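Local coordinates for protein Ps01740 (Pseudomonas sp. UW4, PDB 5UIF) that is a tautomerase superfamily member related to cis-3-chloroacrylic acid dehalogenase and probably hydrolyses a chlorinated acrylic acid, at residues G65-G70 with V100-I105; S26-E31 with H77-A82. All coordinates share one frame; numbering follows the deposited sequence.

Interaction 1: residues G65-G70 with V100-I105; sequences GQIRAG and VAVVDI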
ATOM      1  N   GLY A  65      -5.878  -0.417   7.244  1.00 46.80           N
ATOM      2  CA  GLY A  65      -5.492  -1.443   8.194  1.00 47.18           C
ATOM      3  C   GLY A  65      -5.724  -2.847   7.675  1.00 48.61           C
ATOM      4  O   GLY A  65      -6.815  -3.176   7.210  1.00 48.56           O
ATOM      5  N   GLN A  66      -4.691  -3.678   7.751  1.00 50.78           N
ATOM      6  CA  GLN A  66      -4.796  -5.073   7.343  1.00 53.00           C
ATOM      7  C   GLN A  66      -4.826  -5.982   8.567  1.00 54.27           C
ATOM      8  O   GLN A  66      -3.813  -6.160   9.241  1.00 56.02           O
ATOM      9  CB  GLN A  66      -3.635  -5.454   6.422  1.00 55.69           C
ATOM     10  CG  GLN A  66      -3.680  -4.785   5.057  1.00 56.54           C
ATOM     11  CD  GLN A  66      -2.533  -5.204   4.159  1.00 60.94           C
ATOM     12  OE1 GLN A  66      -1.365  -5.092   4.531  1.00 63.06           O
ATOM     13  NE2 GLN A  66      -2.862  -5.693   2.969  1.00 62.70           N
ATOM     14  N   ILE A  67      -5.994  -6.550   8.851  1.00 53.85           N
ATOM     15  CA  ILE A  67      -6.171  -7.375  10.041  1.00 54.85           C
ATOM     16  C   ILE A  67      -6.428  -8.836   9.701  1.00 58.10           C
ATOM     17  O   ILE A  67      -6.622  -9.198   8.539  1.00 58.65           O
ATOM     18  CB  ILE A  67      -7.338  -6.869  10.910  1.00 52.14           C
ATOM     19  CG1 ILE A  67      -8.677  -7.174  10.235  1.00 51.17           C
ATOM     20  CG2 ILE A  67      -7.188  -5.381  11.189  1.00 49.68           C
ATOM     21  CD1 ILE A  67      -9.879  -6.891  11.107  1.00 49.91           C
ATOM     22  N   ARG A  68      -6.432  -9.671  10.735  1.00 61.00           N
ATOM     23  CA  ARG A  68      -6.704 -11.092  10.579  1.00 64.82           C
ATOM     24  C   ARG A  68      -8.164 -11.327  10.214  1.00 63.83           C
ATOM     25  O   ARG A  68      -9.065 -10.731  10.805  1.00 62.00           O
ATOM     26  CB  ARG A  68      -6.362 -11.846  11.867  1.00 68.23           C
ATOM     27  CG  ARG A  68      -5.893 -13.281  11.654  1.00 73.71           C
ATOM     28  CD  ARG A  68      -6.049 -14.115  12.917  1.00 77.67           C
ATOM     29  NE  ARG A  68      -7.261 -14.927  12.880  1.00 79.77           N
ATOM     30  CZ  ARG A  68      -7.634 -15.750  13.853  1.00 83.60           C
ATOM     31  NH1 ARG A  68      -6.891 -15.864  14.944  1.00 86.16           N
ATOM     32  NH2 ARG A  68      -8.753 -16.455  13.737  1.00 84.98           N
ATOM     33  N   ALA A  69      -8.395 -12.201   9.239  1.00 65.67           N
ATOM     34  CA  ALA A  69      -9.750 -12.550   8.836  1.00 65.65           C
ATOM     35  C   ALA A  69     -10.369 -13.510   9.844  1.00 67.53           C
ATOM     36  O   ALA A  69      -9.655 -14.207  10.565  1.00 70.08           O
ATOM     37  CB  ALA A  69      -9.756 -13.161   7.444  1.00 67.53           C
ATOM     38  N   GLY A  70     -11.696 -13.542   9.895  1.00 66.84           N
ATOM     39  CA  GLY A  70     -12.398 -14.443  10.791  1.00 69.17           C
ATOM     40  C   GLY A  70     -13.187 -13.733  11.876  1.00 67.81           C
ATOM     41  O   GLY A  70     -13.831 -14.376  12.707  1.00 70.16           O
ATOM     42  N   VAL A 100     -10.954   5.740   6.034  1.00 41.74           N
ATOM     43  CA  VAL A 100     -10.419   4.621   6.800  1.00 40.61           C
ATOM     44  C   VAL A 100     -10.897   3.294   6.218  1.00 41.20           C
ATOM     45  O   VAL A 100     -12.083   3.124   5.936  1.00 42.64           O
ATOM     46  CB  VAL A 100     -10.823   4.704   8.287  1.00 41.26           C
ATOM     47  CG1 VAL A 100     -10.208   3.555   9.074  1.00 40.71           C
ATOM     48  CG2 VAL A 100     -10.404   6.040   8.878  1.00 41.00           C
ATOM     49  N   ALA A 101      -9.970   2.358   6.038  1.00 40.17           N
ATOM     50  CA  ALA A 101     -10.300   1.047   5.489  1.00 40.41           C
ATOM     51  C   ALA A 101      -9.647  -0.077   6.288  1.00 40.17           C
ATOM     52  O   ALA A 101      -8.443  -0.053   6.547  1.00 38.78           O
ATOM     53  CB  ALA A 101      -9.883   0.967   4.028  1.00 39.65           C
ATOM     54  N   VAL A 102     -10.452  -1.060   6.680  1.00 42.05           N
ATOM     55  CA  VAL A 102      -9.955  -2.220   7.412  1.00 42.75           C
ATOM     56  C   VAL A 102     -10.269  -3.501   6.645  1.00 44.68           C
ATOM     57  O   VAL A 102     -11.402  -3.982   6.658  1.00 47.04           O
ATOM     58  CB  VAL A 102     -10.564  -2.304   8.826  1.00 44.19           C
ATOM     59  CG1 VAL A 102     -10.043  -3.531   9.558  1.00 44.87           C
ATOM     60  CG2 VAL A 102     -10.253  -1.041   9.615  1.00 42.70           C
ATOM     61  N   VAL A 103      -9.261  -4.050   5.975  1.00 44.55           N
ATOM     62  CA  VAL A 103      -9.457  -5.227   5.136  1.00 47.47           C
ATOM     63  C   VAL A 103      -9.033  -6.519   5.833  1.00 49.66           C
ATOM     64  O   VAL A 103      -8.150  -6.518   6.692  1.00 48.21           O
ATOM     65  CB  VAL A 103      -8.688  -5.102   3.806  1.00 46.24           C
ATOM     66  CG1 VAL A 103      -9.239  -3.945   2.984  1.00 45.93           C
ATOM     67  CG2 VAL A 103      -7.203  -4.917   4.066  1.00 43.67           C
ATOM     68  N   ASP A 104      -9.675  -7.620   5.455  1.00 53.52           N
ATOM     69  CA  ASP A 104      -9.357  -8.928   6.013  1.00 56.54           C
ATOM     70  C   ASP A 104      -8.190  -9.578   5.284  1.00 58.04           C
ATOM     71  O   ASP A 104      -8.150  -9.609   4.055  1.00 59.31           O
ATOM     72  CB  ASP A 104     -10.576  -9.851   5.958  1.00 60.06           C
ATOM     73  CG  ASP A 104     -11.558  -9.588   7.081  1.00 61.43           C
ATOM     74  OD1 ASP A 104     -11.148  -9.004   8.106  1.00 59.84           O
ATOM     75  OD2 ASP A 104     -12.739  -9.969   6.940  1.00 64.41           O
ATOM     76  N   ILE A 105      -7.240 -10.093   6.055  1.00 58.71           N
ATOM     77  CA  ILE A 105      -6.135 -10.863   5.504  1.00 59.67           C
ATOM     78  C   ILE A 105      -6.162 -12.270   6.085  1.00 63.44           C
ATOM     79  O   ILE A 105      -6.135 -12.436   7.305  1.00 64.49           O
ATOM     80  CB  ILE A 105      -4.771 -10.212   5.805  1.00 57.70           C
ATOM     81  CG1 ILE A 105      -4.729  -8.781   5.266  1.00 55.83           C
ATOM     82  CG2 ILE A 105      -3.642 -11.043   5.215  1.00 58.24           C
ATOM     83  CD1 ILE A 105      -4.878  -8.690   3.764  1.00 56.46           C
TER
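Ile67 turns CG1 into the crowded position between its backbone N and carbonyl carbon (chi1 72°), and an extended chi2 (172°) carries CD1 to 3.7 Å from Val102 CG1, a methyl that Val102 sets anti to its own N. Ile67 CG2 touches the same methyl, so two branches of the isoleucine close on one branch of the valine. On the other face of the sheet, Gln66 and Val103 stand side by side, with Gln66 CG 3.7 Å from Val103 CG2, and Gln66 CB packs on Ile105 CG1. Between the two faces runs a parallel ladder. Gly65 N donates to Ala101 O and Val103 N to Gly65 O; Ile67 N then reaches Val103 O at 3.1 Å, and Ile105 N returns to Ile67 O at 2.7 Å. Past the strand end Ala69 N still finds Ile105 O at 3.0 Å, but from 51° above the carbonyl plane, while Ala69 CB meets Asp104 CB. The Asp104 carboxylate bridges to Arg76, whose guanidinium also binds Val102 O. Neighbouring strands joined in parallel through helix 73-91 make this a beta-alpha-beta unit, the building block repeated in the tautomerase superfamily fold.

Interaction 2: residues S26-E31 with H77-A82; sequences SIHTRE and HAILRA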
ATOM      1  N   SER A  26      -4.795   0.519  20.914  1.00 45.48           N
ATOM      2  CA  SER A  26      -5.788   0.239  21.945  1.00 47.27           C
ATOM      3  C   SER A  26      -7.119  -0.215  21.349  1.00 47.63           C
ATOM      4  O   SER A  26      -7.758  -1.134  21.862  1.00 48.74           O
ATOM      5  CB  SER A  26      -6.007   1.473  22.820  1.00 47.86           C
ATOM      6  OG  SER A  26      -7.015   1.238  23.788  1.00 49.71           O
ATOM      7  N   ILE A  27      -7.528   0.438  20.267  1.00 47.22           N
ATOM      8  CA  ILE A  27      -8.782   0.117  19.596  1.00 48.15           C
ATOM      9  C   ILE A  27      -8.745  -1.286  18.993  1.00 49.52           C
ATOM     10  O   ILE A  27      -9.719  -2.035  19.083  1.00 51.83           O
ATOM     11  CB  ILE A  27      -9.100   1.148  18.493  1.00 46.90           C
ATOM     12  CG1 ILE A  27      -9.345   2.524  19.112  1.00 46.85           C
ATOM     13  CG2 ILE A  27     -10.312   0.718  17.682  1.00 47.07           C
ATOM     14  CD1 ILE A  27      -9.306   3.660  18.115  1.00 45.67           C
ATOM     15  N   HIS A  28      -7.614  -1.644  18.394  1.00 48.85           N
ATOM     16  CA  HIS A  28      -7.470  -2.950  17.761  1.00 49.77           C
ATOM     17  C   HIS A  28      -7.398  -4.088  18.777  1.00 51.07           C
ATOM     18  O   HIS A  28      -8.071  -5.108  18.621  1.00 52.24           O
ATOM     19  CB  HIS A  28      -6.226  -2.984  16.871  1.00 49.95           C
ATOM     20  CG  HIS A  28      -6.020  -4.295  16.178  1.00 51.95           C
ATOM     21  ND1 HIS A  28      -6.582  -4.586  14.955  1.00 52.18           N
ATOM     22  CD2 HIS A  28      -5.324  -5.398  16.545  1.00 53.85           C
ATOM     23  CE1 HIS A  28      -6.237  -5.810  14.594  1.00 53.95           C
ATOM     24  NE2 HIS A  28      -5.476  -6.324  15.542  1.00 55.17           N
ATOM     25  N   THR A  29      -6.576  -3.913  19.809  1.00 50.90           N
ATOM     26  CA  THR A  29      -6.381  -4.943  20.825  1.00 52.57           C
ATOM     27  C   THR A  29      -7.668  -5.251  21.586  1.00 53.24           C
ATOM     28  O   THR A  29      -7.841  -6.348  22.114  1.00 55.11           O
ATOM     29  CB  THR A  29      -5.294  -4.537  21.841  1.00 53.33           C
ATOM     30  OG1 THR A  29      -5.641  -3.282  22.440  1.00 52.98           O
ATOM     31  CG2 THR A  29      -3.940  -4.415  21.159  1.00 52.39           C
ATOM     32  N   ARG A  30      -8.567  -4.274  21.637  1.00 51.80           N
ATOM     33  CA  ARG A  30      -9.829  -4.428  22.351  1.00 52.70           C
ATOM     34  C   ARG A  30     -10.869  -5.174  21.522  1.00 53.43           C
ATOM     35  O   ARG A  30     -11.483  -6.132  21.992  1.00 55.54           O
ATOM     36  CB  ARG A  30     -10.375  -3.059  22.755  1.00 51.43           C
ATOM     37  CG  ARG A  30     -11.779  -3.097  23.330  1.00 52.64           C
ATOM     38  CD  ARG A  30     -12.368  -1.702  23.411  1.00 51.56           C
ATOM     39  NE  ARG A  30     -12.649  -1.155  22.087  1.00 49.42           N
ATOM     40  CZ  ARG A  30     -12.422   0.106  21.736  1.00 48.06           C
ATOM     41  NH1 ARG A  30     -11.906   0.959  22.610  1.00 48.32           N
ATOM     42  NH2 ARG A  30     -12.710   0.516  20.508  1.00 46.65           N
ATOM     43  N   GLU A  31     -11.059  -4.730  20.283  1.00 51.85           N
ATOM     44  CA  GLU A  31     -12.107  -5.269  19.424  1.00 52.96           C
ATOM     45  C   GLU A  31     -11.782  -6.663  18.895  1.00 54.92           C
ATOM     46  O   GLU A  31     -12.682  -7.465  18.651  1.00 56.90           O
ATOM     47  CB  GLU A  31     -12.368  -4.318  18.252  1.00 51.23           C
ATOM     48  CG  GLU A  31     -12.890  -2.950  18.664  1.00 50.48           C
ATOM     49  CD  GLU A  31     -14.260  -3.018  19.314  1.00 53.13           C
ATOM     50  OE1 GLU A  31     -15.023  -3.956  19.003  1.00 54.81           O
ATOM     51  OE2 GLU A  31     -14.573  -2.131  20.136  1.00 54.06           O
ATOM     52  N   HIS A  77     -16.529  -2.736  11.861  1.00 47.56           N
ATOM     53  CA  HIS A  77     -17.192  -1.436  11.895  1.00 47.00           C
ATOM     54  C   HIS A  77     -16.805  -0.641  13.137  1.00 45.35           C
ATOM     55  O   HIS A  77     -16.620   0.575  13.073  1.00 44.22           O
ATOM     56  CB  HIS A  77     -18.710  -1.612  11.841  1.00 49.43           C
ATOM     57  CG  HIS A  77     -19.474  -0.337  12.017  1.00 50.70           C
ATOM     58  ND1 HIS A  77     -19.666   0.564  10.991  1.00 50.94           N
ATOM     59  CD2 HIS A  77     -20.089   0.192  13.102  1.00 51.91           C
ATOM     60  CE1 HIS A  77     -20.369   1.591  11.436  1.00 52.03           C
ATOM     61  NE2 HIS A  77     -20.638   1.390  12.713  1.00 52.91           N
ATOM     62  N   ALA A  78     -16.684  -1.338  14.262  1.00 45.35           N
ATOM     63  CA  ALA A  78     -16.290  -0.710  15.517  1.00 44.50           C
ATOM     64  C   ALA A  78     -14.879  -0.144  15.416  1.00 42.02           C
ATOM     65  O   ALA A  78     -14.584   0.917  15.965  1.00 41.58           O
ATOM     66  CB  ALA A  78     -16.383  -1.707  16.662  1.00 45.98           C
ATOM     67  N   ILE A  79     -14.012  -0.857  14.706  1.00 40.59           N
ATOM     68  CA  ILE A  79     -12.647  -0.400  14.481  1.00 38.90           C
ATOM     69  C   ILE A  79     -12.640   0.806  13.546  1.00 37.78           C
ATOM     70  O   ILE A  79     -11.952   1.794  13.801  1.00 36.30           O
ATOM     71  CB  ILE A  79     -11.764  -1.515  13.890  1.00 38.54           C
ATOM     72  CG1 ILE A  79     -11.721  -2.715  14.837  1.00 39.91           C
ATOM     73  CG2 ILE A  79     -10.358  -1.001  13.627  1.00 37.42           C
ATOM     74  CD1 ILE A  79     -10.918  -3.882  14.310  1.00 40.42           C
ATOM     75  N   LEU A  80     -13.414   0.715  12.467  1.00 39.15           N
ATOM     76  CA  LEU A  80     -13.535   1.803  11.499  1.00 39.87           C
ATOM     77  C   LEU A  80     -13.998   3.100  12.152  1.00 41.03           C
ATOM     78  O   LEU A  80     -13.391   4.155  11.959  1.00 40.37           O
ATOM     79  CB  LEU A  80     -14.508   1.418  10.382  1.00 40.82           C
ATOM     80  CG  LEU A  80     -14.011   0.468   9.293  1.00 41.01           C
ATOM     81  CD1 LEU A  80     -15.170  -0.003   8.433  1.00 42.21           C
ATOM     82  CD2 LEU A  80     -12.964   1.156   8.437  1.00 40.84           C
ATOM     83  N   ARG A  81     -15.075   3.006  12.925  1.00 42.93           N
ATOM     84  CA  ARG A  81     -15.680   4.166  13.573  1.00 45.27           C
ATOM     85  C   ARG A  81     -14.742   4.846  14.561  1.00 44.94           C
ATOM     86  O   ARG A  81     -14.581   6.067  14.539  1.00 45.63           O
ATOM     87  CB  ARG A  81     -16.966   3.754  14.292  1.00 48.06           C
ATOM     88  CG  ARG A  81     -18.227   4.292  13.649  1.00 51.03           C
ATOM     89  CD  ARG A  81     -18.296   5.802  13.785  1.00 52.96           C
ATOM     90  NE  ARG A  81     -19.261   6.386  12.861  1.00 56.45           N
ATOM     91  CZ  ARG A  81     -18.931   7.072  11.774  1.00 57.37           C
ATOM     92  NH1 ARG A  81     -17.654   7.272  11.477  1.00 55.44           N
ATOM     93  NH2 ARG A  81     -19.877   7.564  10.985  1.00 60.43           N
ATOM     94  N   ALA A  82     -14.130   4.045  15.426  1.00 44.36           N
ATOM     95  CA  ALA A  82     -13.273   4.560  16.487  1.00 44.35           C
ATOM     96  C   ALA A  82     -12.055   5.293  15.932  1.00 43.25           C
ATOM     97  O   ALA A  82     -11.716   6.381  16.394  1.00 43.37           O
ATOM     98  CB  ALA A  82     -12.836   3.426  17.403  1.00 44.70           C
TER
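Helix 26-31 and helix 77-82 run nearly antiparallel, their axes 9.8 Å apart at closest and 162° between directions, with Ile27 and Ile79 bringing their CA atoms nearest. The Ala82 methyl is received by Ile27, whose CD1 lies 3.6 Å and CG2 3.7 Å from Ala82 CB, so both branches of the isoleucine bear on a single small group. The side chains of Glu31 and Ile79 pass alongside one another pointing opposite ways, Glu31 CB touching Ile79 CG1 at 3.8 Å. A bend at chi2 (-65°) brings Glu31 CD against the Ala78 methyl. Glu31 OE1 lies 3.5 Å from Ala78 CB. The other oxygen, OE2, accepts a hydrogen bond from Arg30 NE at 2.9 Å, part of a salt bridge, on its anti side and 34° out of the carboxylate plane; a weak bond from Arg30 NH2 accompanies it. An alanine in place of Glu31 would probably leave the Arg30 guanidinium without this carboxylate mate and open a gap over Ala78. Ile79 CD1 comes obliquely, at long range, to the His28 ring, whose ND1 is hydrogen-bonded to Tyr3 OH, while Ile79 also packs on Val102 of strand 98-105. An alanine received by an isoleucine, and a glutamate laid against an isoleucine and a second alanine, join two helices lying across one face of a beta-sheet, the layered alpha/beta arrangement of a tautomerase superfamily subunit.

Interactions 1 and 2, their centres 11 Å apart, illustrate how a sheet and its helical layer are built as one body. Their segments alternate along the chain: 26-31, 65-70, 77-82, then 100-105. Helix 73-91, which carries half of interaction 2, is also the connection between the two strands of interaction 1. The layers meet directly where Leu80 CD2 packs on Val102 CG2 and where Ile67 CG2 touches His28 CE1. Both regions also contact the second subunit, and Val100 and Ala101 pair with an antiparallel strand of that chain, so the sheet continues across the interface of this three-chain assembly.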